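Local coordinates for phenylalanyl-tRNA synthetase beta chain (Pyrococcus horikoshii, PDB 2CXI) that forms part of the synthetase that charges tRNA(Phe) with phenylalanine, this N-terminal fragment carrying the amino acid-editing domain, at the interface of chains A and B. Coordinates in Å, arbitrary orientation; residue numbers count along the deposited sequence, not the author numbering. Chains: chain A/B, Phenylalanyl-tRNA synthetase beta chain.

The interface of chains A and B. Residues chain A 135-136, 138, 191-192; chain B 35-37.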
# COMPACT_ATOMS: atom_id res chain seq x y z
N ARG A 135 -6.88 -8.28 -18.51
CA ARG A 135 -7.57 -7.20 -17.76
C ARG A 135 -7.80 -6.00 -18.70
O ARG A 135 -7.26 -4.94 -18.47
CB ARG A 135 -6.67 -6.78 -16.58
CG ARG A 135 -7.40 -6.31 -15.32
CD ARG A 135 -7.44 -7.37 -14.19
NE ARG A 135 -8.73 -8.05 -13.99
CZ ARG A 135 -9.75 -7.59 -13.24
NH1 ARG A 135 -10.85 -8.30 -13.09
NH2 ARG A 135 -9.69 -6.42 -12.66
N ARG A 136 -8.54 -6.22 -19.78
CA ARG A 136 -8.81 -5.18 -20.77
C ARG A 136 -7.52 -4.48 -21.23
O ARG A 136 -7.39 -3.24 -21.15
CB ARG A 136 -9.86 -4.18 -20.24
CG ARG A 136 -11.14 -4.86 -19.73
CD ARG A 136 -12.21 -3.92 -19.18
NE ARG A 136 -11.89 -3.49 -17.81
CZ ARG A 136 -11.41 -2.30 -17.48
NH1 ARG A 136 -11.21 -1.38 -18.42
NH2 ARG A 136 -11.16 -2.01 -16.21
N ARG A 138 -4.63 -3.88 -20.03
CA ARG A 138 -3.63 -3.24 -19.18
C ARG A 138 -2.46 -4.19 -18.89
O ARG A 138 -1.30 -3.82 -19.02
CB ARG A 138 -4.22 -2.72 -17.86
CG ARG A 138 -3.33 -1.61 -17.30
CD ARG A 138 -3.69 -1.08 -15.88
NE ARG A 138 -2.79 -1.74 -14.98
CZ ARG A 138 -3.06 -2.91 -14.42
NH1 ARG A 138 -2.12 -3.44 -13.70
NH2 ARG A 138 -4.26 -3.52 -14.58
N HIS A 191 -6.08 6.08 -21.44
CA HIS A 191 -5.80 6.49 -20.04
C HIS A 191 -4.61 5.71 -19.44
O HIS A 191 -3.90 6.21 -18.54
CB HIS A 191 -7.03 6.33 -19.15
CG HIS A 191 -7.48 4.91 -18.96
ND1 HIS A 191 -7.11 4.14 -17.87
CD2 HIS A 191 -8.26 4.11 -19.73
CE1 HIS A 191 -7.65 2.94 -17.98
NE2 HIS A 191 -8.35 2.89 -19.10
N LEU A 192 -4.37 4.51 -19.99
CA LEU A 192 -3.28 3.64 -19.59
C LEU A 192 -1.92 4.25 -19.79
O LEU A 192 -0.98 3.89 -19.09
CB LEU A 192 -3.36 2.32 -20.35
CG LEU A 192 -4.64 1.54 -20.13
CD1 LEU A 192 -4.61 0.32 -20.99
CD2 LEU A 192 -4.72 1.17 -18.66
N LEU B 35 -6.08 -5.87 -9.78
CA LEU B 35 -5.98 -4.47 -10.16
C LEU B 35 -6.79 -4.26 -11.40
O LEU B 35 -6.34 -4.63 -12.51
CB LEU B 35 -4.54 -4.12 -10.47
CG LEU B 35 -3.96 -2.85 -9.90
CD1 LEU B 35 -2.60 -2.58 -10.54
CD2 LEU B 35 -4.90 -1.66 -9.93
N ASP B 36 -7.97 -3.69 -11.25
CA ASP B 36 -8.92 -3.67 -12.34
C ASP B 36 -8.57 -2.55 -13.29
O ASP B 36 -8.72 -2.69 -14.51
CB ASP B 36 -10.37 -3.52 -11.85
CG ASP B 36 -11.38 -3.72 -12.97
OD1 ASP B 36 -11.46 -4.83 -13.52
OD2 ASP B 36 -12.11 -2.82 -13.39
N ASP B 37 -8.12 -1.44 -12.71
CA ASP B 37 -7.73 -0.27 -13.50
C ASP B 37 -6.75 0.61 -12.74
O ASP B 37 -6.66 0.56 -11.50
CB ASP B 37 -8.98 0.53 -13.90
CG ASP B 37 -8.77 1.35 -15.14
OD1 ASP B 37 -7.70 1.24 -15.80
OD2 ASP B 37 -9.64 2.18 -15.52
O HOH W 1 -7.00 -2.66 -16.28
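The carboxylate of B:Asp36, on strand 33-41, is shared between two arginines of chain A, A:Arg135 and A:Arg136, one to each oxygen. On one branch, OD1 forms a salt bridge with NH2 of A:Arg135 at 2.5 Å. The N-H points elsewhere and NH2 also crowds the aspartate's carbons, which makes the detail of the pairing doubtful. The two side chains cross at about a right angle, their planar groups turned 68° apart, and the arginine gets there through bends at chi2 and chi3. On the other branch, NH2 of A:Arg136 makes a salt bridge and hydrogen bond to OD2 at 3.1 Å, reaching the oxygen from above the carboxylate plane. With CG anti to the backbone N (chi1 -171°), B:Asp36 holds its two oxygens out to these guanidinium groups. An alanine here would probably leave both arginines without their acidic mate and their ends freer to turn.

Water joins the backbones: water 1 lies 2.5 Å from the carbonyl O of B:Asp36. Water 1 is also 3.2 Å from the carbonyl O of A:Arg135, with NH2 of A:Arg138 as a weak further partner.

The remaining contacts are formed by A:Arg138 and A:His191. The guanidinium of A:Arg138 lies against B:Leu35, with its CZ 3.9 Å from the methyl CD1. A:His191 and B:Asp37 meet tip to tip, the carboxylate OD1 at the edge of the imidazole ring and in its plane, with the ring and carboxylate planes 81° apart. Ring carbon CE1 comes too close to OD1 for the detail to be trusted; a ring turned by 180° about chi2 might place NE2 there instead.

This small, mainly polar patch joins a loop and the 3-10 helix 190-192 of one fragment to a strand of its neighbour. The full enzyme is an alpha2beta2 tetramer, but the structure alone does not show whether this beta-beta contact occurs there; it may simply stabilise the packing of the isolated fragments.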